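Local coordinates for tailspike protein (Acinetobacter phage vB_ApiP_P1, PDB 6E1R) that probably recognises and hydrolyses the capsular polysaccharide of its Acinetobacter host, as a trimeric phage tailspike with a parallel beta-helix body, at residues G63-N68 and K72-G77; C84-S89 and S94-L99; T103-K108 and D126-I131. All coordinates share one frame; numbering follows the deposited sequence.

Contact 1 of 3, residues G63-N68 and K72-G77; sequences GVTVIN and KQFSAG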
# COMPACT_ATOMS: atom_id res chain seq x y z
N GLY A 63 -22.70 -10.11 43.41
CA GLY A 63 -23.64 -10.34 42.33
C GLY A 63 -23.08 -11.07 41.13
O GLY A 63 -23.85 -11.38 40.21
N VAL A 64 -21.78 -11.36 41.11
CA VAL A 64 -21.16 -12.02 39.96
C VAL A 64 -20.32 -13.20 40.44
O VAL A 64 -20.69 -14.36 40.24
CB VAL A 64 -20.31 -11.04 39.14
CG1 VAL A 64 -19.67 -11.76 37.96
CG2 VAL A 64 -21.15 -9.87 38.65
N THR A 65 -19.17 -12.91 41.05
CA THR A 65 -18.23 -13.96 41.41
C THR A 65 -18.60 -14.63 42.73
O THR A 65 -18.54 -15.86 42.84
CB THR A 65 -16.81 -13.40 41.47
OG1 THR A 65 -16.78 -12.25 42.33
CG2 THR A 65 -16.33 -13.01 40.08
N VAL A 66 -18.99 -13.85 43.74
CA VAL A 66 -19.35 -14.37 45.05
C VAL A 66 -20.75 -13.89 45.39
O VAL A 66 -21.04 -12.69 45.33
CB VAL A 66 -18.35 -13.94 46.14
CG1 VAL A 66 -18.12 -15.07 47.13
CG2 VAL A 66 -17.04 -13.50 45.52
N ILE A 67 -21.63 -14.83 45.75
CA ILE A 67 -23.03 -14.54 46.06
C ILE A 67 -23.33 -15.20 47.41
O ILE A 67 -23.68 -16.38 47.48
CB ILE A 67 -23.99 -15.04 44.97
CG1 ILE A 67 -23.69 -14.32 43.65
CG2 ILE A 67 -25.43 -14.79 45.38
CD1 ILE A 67 -24.50 -14.85 42.48
N ASN A 68 -23.19 -14.42 48.49
CA ASN A 68 -23.46 -14.89 49.85
C ASN A 68 -22.71 -16.19 50.16
O ASN A 68 -23.27 -17.15 50.69
CB ASN A 68 -24.96 -15.05 50.10
CG ASN A 68 -25.65 -13.72 50.34
OD1 ASN A 68 -25.02 -12.74 50.73
ND2 ASN A 68 -26.96 -13.68 50.11
N LYS A 72 -18.24 -18.18 42.19
CA LYS A 72 -18.37 -18.64 40.82
C LYS A 72 -17.18 -19.49 40.43
O LYS A 72 -16.02 -19.12 40.66
CB LYS A 72 -18.50 -17.43 39.89
CG LYS A 72 -18.94 -17.75 38.48
CD LYS A 72 -19.01 -16.48 37.64
CE LYS A 72 -19.59 -16.76 36.26
NZ LYS A 72 -20.94 -17.36 36.34
N GLN A 73 -17.45 -20.66 39.84
CA GLN A 73 -16.41 -21.61 39.49
C GLN A 73 -15.91 -21.48 38.06
O GLN A 73 -14.90 -22.10 37.72
CB GLN A 73 -16.90 -23.04 39.73
CG GLN A 73 -17.19 -23.36 41.19
CD GLN A 73 -15.97 -23.23 42.07
OE1 GLN A 73 -15.09 -24.09 42.07
NE2 GLN A 73 -15.91 -22.14 42.84
N PHE A 74 -16.59 -20.71 37.21
CA PHE A 74 -16.21 -20.50 35.82
C PHE A 74 -16.02 -21.84 35.09
O PHE A 74 -14.96 -22.16 34.57
CB PHE A 74 -14.94 -19.64 35.72
CG PHE A 74 -15.17 -18.19 36.04
CD1 PHE A 74 -15.60 -17.31 35.07
CD2 PHE A 74 -14.94 -17.71 37.32
CE1 PHE A 74 -15.80 -15.97 35.36
CE2 PHE A 74 -15.14 -16.38 37.62
CZ PHE A 74 -15.57 -15.51 36.64
N SER A 75 -17.10 -22.62 35.08
CA SER A 75 -17.07 -23.92 34.41
C SER A 75 -16.85 -23.76 32.91
O SER A 75 -16.17 -24.58 32.28
CB SER A 75 -18.36 -24.69 34.69
OG SER A 75 -18.48 -24.99 36.07
N ALA A 76 -17.42 -22.71 32.32
CA ALA A 76 -17.20 -22.43 30.91
C ALA A 76 -15.89 -21.70 30.65
O ALA A 76 -15.44 -21.64 29.50
CB ALA A 76 -18.36 -21.61 30.34
N GLY A 77 -15.26 -21.14 31.69
CA GLY A 77 -14.02 -20.43 31.52
C GLY A 77 -14.16 -19.08 30.86
O GLY A 77 -13.18 -18.52 30.37
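Thr65 and Lys72 face each other across a tight beta-hairpin, whose short strands 66-67 and 70-72 form the last antiparallel pair of a five-stranded mixed sheet in the N-terminal part of the fragment. Their CA atoms lie 4.7 Å apart. The polar link is one backbone bond, from Lys72 N to Thr65 O, modelled at 2.4 Å; that length is too short to be taken literally at this resolution, but the pairing fits the hairpin. The stem of Lys72 then runs along the backbone of 63-68: CB lies beside Thr65 O, and Lys72 CD is 3.8 Å from Val64 O, so the lysine passes two successive carbonyls. With CG anti to the backbone N (chi1 -167°) and the next two torsions also extended, the stem leads off from the hairpin, then bends at its last torsion (58°). There Lys72 NZ makes a salt bridge with Asp49 OD2 on strand 49-53, while Asp49 OD1 accepts a hydrogen bond from the backbone N of Ser75; one carboxylate thus ties the lysine to the loop that follows it. On the other segment, Asn62 OD1 accepts hydrogen bonds from the backbone N of both Val64 and Val66, and Asn62 ND2 bonds to Thr65 OG1, while the threonine methyl CG2 is the branch that meets Phe74. The Phe74 ring closes the contact. It is approached in two ways: Thr65 CG2 comes at its edge, near the ring plane, 4.3 Å from Phe74 CZ, whereas Lys72 CD lies over one face, 3.7 Å above the plane and displaced toward the rim.

Contact 2 of 3, residues C84-S89 and S94-L99; sequences CGADPS and SAALDL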
# COMPACT_ATOMS: atom_id res chain seq x y z
N CYS A 84 -23.64 -11.37 34.92
CA CYS A 84 -23.54 -10.12 35.67
C CYS A 84 -24.89 -9.46 35.90
O CYS A 84 -24.94 -8.30 36.30
CB CYS A 84 -22.59 -9.16 34.95
SG CYS A 84 -20.91 -9.77 34.76
N GLY A 85 -25.99 -10.17 35.65
CA GLY A 85 -27.31 -9.64 35.90
C GLY A 85 -28.13 -9.28 34.68
O GLY A 85 -29.21 -8.71 34.83
N ALA A 86 -27.65 -9.60 33.48
CA ALA A 86 -28.38 -9.27 32.26
C ALA A 86 -29.57 -10.21 32.13
O ALA A 86 -29.40 -11.42 31.95
CB ALA A 86 -27.47 -9.37 31.04
N ASP A 87 -30.78 -9.66 32.21
CA ASP A 87 -31.99 -10.46 32.16
C ASP A 87 -32.54 -10.43 30.74
O ASP A 87 -32.95 -9.36 30.27
CB ASP A 87 -33.03 -9.92 33.15
CG ASP A 87 -34.22 -10.84 33.31
OD1 ASP A 87 -34.19 -11.96 32.76
OD2 ASP A 87 -35.19 -10.44 34.00
N PRO A 88 -32.56 -11.56 30.03
CA PRO A 88 -33.10 -11.55 28.66
C PRO A 88 -34.56 -11.15 28.57
O PRO A 88 -34.97 -10.60 27.54
CB PRO A 88 -32.88 -13.00 28.19
CG PRO A 88 -31.77 -13.52 29.06
CD PRO A 88 -31.96 -12.86 30.39
N SER A 89 -35.35 -11.40 29.61
CA SER A 89 -36.75 -10.99 29.60
C SER A 89 -36.94 -9.52 29.95
O SER A 89 -38.01 -8.97 29.67
CB SER A 89 -37.56 -11.86 30.57
OG SER A 89 -36.96 -11.89 31.86
N SER A 94 -28.74 -1.98 31.14
CA SER A 94 -27.71 -0.96 31.33
C SER A 94 -26.88 -1.23 32.57
O SER A 94 -25.65 -1.34 32.50
CB SER A 94 -28.36 0.43 31.41
OG SER A 94 -29.21 0.66 30.30
N ALA A 95 -27.54 -1.34 33.73
CA ALA A 95 -26.81 -1.59 34.97
C ALA A 95 -26.07 -2.91 34.94
O ALA A 95 -25.00 -3.05 35.54
CB ALA A 95 -27.77 -1.54 36.16
N ALA A 96 -26.62 -3.91 34.23
CA ALA A 96 -25.93 -5.18 34.09
C ALA A 96 -24.66 -5.03 33.26
O ALA A 96 -23.62 -5.61 33.59
CB ALA A 96 -26.86 -6.22 33.47
N LEU A 97 -24.73 -4.25 32.18
CA LEU A 97 -23.54 -4.04 31.35
C LEU A 97 -22.48 -3.27 32.12
O LEU A 97 -21.29 -3.59 32.02
CB LEU A 97 -23.92 -3.30 30.07
CG LEU A 97 -22.79 -3.07 29.05
CD1 LEU A 97 -22.19 -4.40 28.60
CD2 LEU A 97 -23.29 -2.28 27.86
N ASP A 98 -22.89 -2.27 32.91
CA ASP A 98 -21.93 -1.51 33.70
C ASP A 98 -21.18 -2.41 34.67
O ASP A 98 -19.95 -2.30 34.81
CB ASP A 98 -22.65 -0.38 34.45
CG ASP A 98 -21.69 0.53 35.19
OD1 ASP A 98 -20.85 1.18 34.53
OD2 ASP A 98 -21.77 0.60 36.44
N LEU A 99 -21.90 -3.31 35.35
CA LEU A 99 -21.23 -4.27 36.23
C LEU A 99 -20.34 -5.22 35.44
O LEU A 99 -19.31 -5.67 35.95
CB LEU A 99 -22.28 -5.05 37.02
CG LEU A 99 -21.78 -6.10 38.01
CD1 LEU A 99 -20.79 -5.49 38.99
CD2 LEU A 99 -22.95 -6.72 38.75
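Ala96 lays its methyl against the peptide joining Gly85 to Ala86: Ala96 CB is 3.5 Å from Gly85 C and equally close to Ala86 N. The backbone of 84-89 thereby runs past the first turns of helix 94-106 at van der Waals distance, with CA atoms of Gly85 and Ala96 only 5.0 Å apart. Gly85, at phi 108°, adopts backbone angles at which a side chain would press on the preceding carbonyl O. Beside it the two alanine methyls meet, Ala86 CB to Ala96 CB at 4.0 Å. One helical turn on, Leu99 continues the same face. Its CG is anti to the backbone N (chi1 -179°), and the branch CD2 ends 3.5 Å from the carbonyl O of Cys84, while Leu99 CG packs more loosely on Cys84 CB at 4.4 Å. No hydrogen bond joins the segments, which meet by van der Waals packing; Gly85 O bonds to Tyr41 OH. Farther along the loop, Asp87 OD1 takes the hydroxyl of Ser89 from above the carboxylate plane (42° out of it), a bond that spans Pro88. The helix is gripped on another side as well: Leu97 packs on Leu117 and Thr123, and Ser94 OG bonds to the backbone N of Asn120 and Thr121. A Gly-Ala-Asp loop leading into a helix between the first strands of the beta-helix is consistent with the N-terminal cap of a pectate-lyase-like parallel beta-helix.

Contact 3 of 3, residues T103-K108 and D126-I131; sequences TATSLK and DATLRI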
# COMPACT_ATOMS: atom_id res chain seq x y z
N THR A 103 -16.44 -5.51 36.09
CA THR A 103 -15.94 -6.79 36.57
C THR A 103 -14.87 -7.35 35.65
O THR A 103 -13.80 -7.78 36.11
CB THR A 103 -17.09 -7.79 36.72
OG1 THR A 103 -18.04 -7.30 37.68
CG2 THR A 103 -16.57 -9.14 37.18
N ALA A 104 -15.12 -7.34 34.34
CA ALA A 104 -14.17 -7.91 33.40
C ALA A 104 -12.84 -7.16 33.42
O ALA A 104 -11.77 -7.77 33.34
CB ALA A 104 -14.76 -7.92 31.99
N THR A 105 -12.89 -5.83 33.53
CA THR A 105 -11.66 -5.05 33.54
C THR A 105 -10.92 -5.20 34.86
O THR A 105 -9.69 -5.30 34.88
CB THR A 105 -11.96 -3.58 33.26
OG1 THR A 105 -12.99 -3.12 34.13
CG2 THR A 105 -12.40 -3.39 31.81
N SER A 106 -11.65 -5.22 35.98
CA SER A 106 -10.99 -5.39 37.27
C SER A 106 -10.43 -6.80 37.42
O SER A 106 -9.44 -7.00 38.14
CB SER A 106 -11.97 -5.09 38.41
OG SER A 106 -13.11 -5.92 38.34
N LEU A 107 -11.03 -7.78 36.75
CA LEU A 107 -10.55 -9.15 36.78
C LEU A 107 -9.53 -9.44 35.68
O LEU A 107 -8.97 -10.54 35.67
CB LEU A 107 -11.73 -10.12 36.64
CG LEU A 107 -12.53 -10.41 37.91
CD1 LEU A 107 -13.67 -11.37 37.62
CD2 LEU A 107 -11.63 -10.97 39.01
N LYS A 108 -9.29 -8.49 34.79
CA LYS A 108 -8.33 -8.63 33.69
C LYS A 108 -8.66 -9.86 32.84
O LYS A 108 -7.83 -10.74 32.62
CB LYS A 108 -6.89 -8.71 34.22
CG LYS A 108 -6.39 -7.46 34.92
CD LYS A 108 -4.93 -7.63 35.32
CE LYS A 108 -4.50 -6.62 36.37
NZ LYS A 108 -5.14 -5.29 36.18
N ASP A 126 -14.27 1.45 30.54
CA ASP A 126 -13.12 1.22 31.40
C ASP A 126 -11.91 0.83 30.56
O ASP A 126 -12.03 0.23 29.48
CB ASP A 126 -13.41 0.12 32.42
CG ASP A 126 -14.45 0.54 33.43
OD1 ASP A 126 -14.68 1.75 33.60
OD2 ASP A 126 -15.05 -0.36 34.06
N ALA A 127 -10.72 1.16 31.06
CA ALA A 127 -9.50 0.86 30.34
C ALA A 127 -9.31 -0.64 30.21
O ALA A 127 -9.75 -1.42 31.06
CB ALA A 127 -8.30 1.49 31.04
N THR A 128 -8.65 -1.05 29.13
CA THR A 128 -8.29 -2.44 28.85
C THR A 128 -9.50 -3.35 28.70
O THR A 128 -9.39 -4.57 28.89
CB THR A 128 -7.34 -3.00 29.92
OG1 THR A 128 -8.04 -3.13 31.17
CG2 THR A 128 -6.15 -2.08 30.11
N LEU A 129 -10.66 -2.80 28.35
CA LEU A 129 -11.85 -3.63 28.15
C LEU A 129 -11.72 -4.42 26.86
O LEU A 129 -11.54 -3.85 25.78
CB LEU A 129 -13.10 -2.77 28.11
CG LEU A 129 -14.34 -3.55 27.64
CD1 LEU A 129 -14.75 -4.61 28.66
CD2 LEU A 129 -15.50 -2.63 27.29
N ARG A 130 -11.83 -5.74 26.97
CA ARG A 130 -11.93 -6.62 25.81
C ARG A 130 -13.30 -7.28 25.85
O ARG A 130 -13.57 -8.12 26.72
CB ARG A 130 -10.81 -7.66 25.80
CG ARG A 130 -10.94 -8.71 24.70
CD ARG A 130 -9.84 -9.74 24.81
NE ARG A 130 -10.09 -10.90 23.95
CZ ARG A 130 -9.41 -12.04 24.03
NH1 ARG A 130 -8.43 -12.17 24.91
NH2 ARG A 130 -9.70 -13.04 23.21
N ILE A 131 -14.17 -6.90 24.92
CA ILE A 131 -15.55 -7.39 24.88
C ILE A 131 -15.82 -7.94 23.49
O ILE A 131 -15.49 -7.31 22.48
CB ILE A 131 -16.55 -6.27 25.24
CG1 ILE A 131 -17.99 -6.75 25.07
CG2 ILE A 131 -16.29 -5.01 24.43
CD1 ILE A 131 -19.02 -5.73 25.50
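Thr105, with chi1 at 51°, holds its hydroxyl between the backbone N and the carbonyl carbon and swings CG2 to the side of the backbone N, aimed at the turn 126-129; Asp126, at -67°, keeps its carboxylate beside its own N and meets the threonine almost at a right angle. The methyl does most of the touching. Thr105 CG2 lies 3.4 Å from Ala127 O, 3.7 Å from Asp126 CB and 3.8 Å from Leu129 CB, so it lies over one face of the type II beta turn from Asp126 to Leu129, on the side of Ala127 O; Thr128 takes the positive-phi position of that turn. The closest backbones are those of Thr105 and Leu129, their CA atoms 5.6 Å apart. Polar ends pass one another without bonding: Thr105 OG1 is 3.4 Å from Asp126 OD2, but the hydroxyl is engaged by Val101 O one turn back in its helix, and Asp126 OD1 forms a salt bridge with Lys156 NZ. The contact is therefore mainly the Thr105 methyl packed on the turn, with the two polar ends satisfied by partners outside it. Just beyond, the helix finishes in a Schellman motif at Lys108, which has positive phi. Lys108 makes a cation-pi contact with Phe140 of the second subunit, and Arg130 NH1 bonds to Gly133 O of that same neighbouring chain, so the region borders the trimer interface. Strand 129-133 pairs in parallel with 111-113 on one edge and 164-167 on the other. The helix, packed by its C-terminal end on the turn entering strand 129-133, is probably the N-terminal capping helix of the parallel beta-helix.

In the fold
From the N terminus, contact 1 closes the tightest loop, the hairpin between 63-68 and 72-77. Contact 2 follows, folding the 84-89 loop back on the start of helix 94-106, and contact 3 joins the end of that helix to the turn before strand 129-133, a longer excursion through three short strands. The three are in series; none nests or crosses. They nevertheless converge on one helix: Val64 CG2 of contact 1 touches Leu99 CD2 of contact 2 at 3.6 Å, and Val64 CG1 lies 4.1 Å from Thr103 CG2 of contact 3. Helix 94-106 thus joins the N-terminal sheet to the beginning of the beta-helix, and contacts 1 and 3 also reach the second subunit.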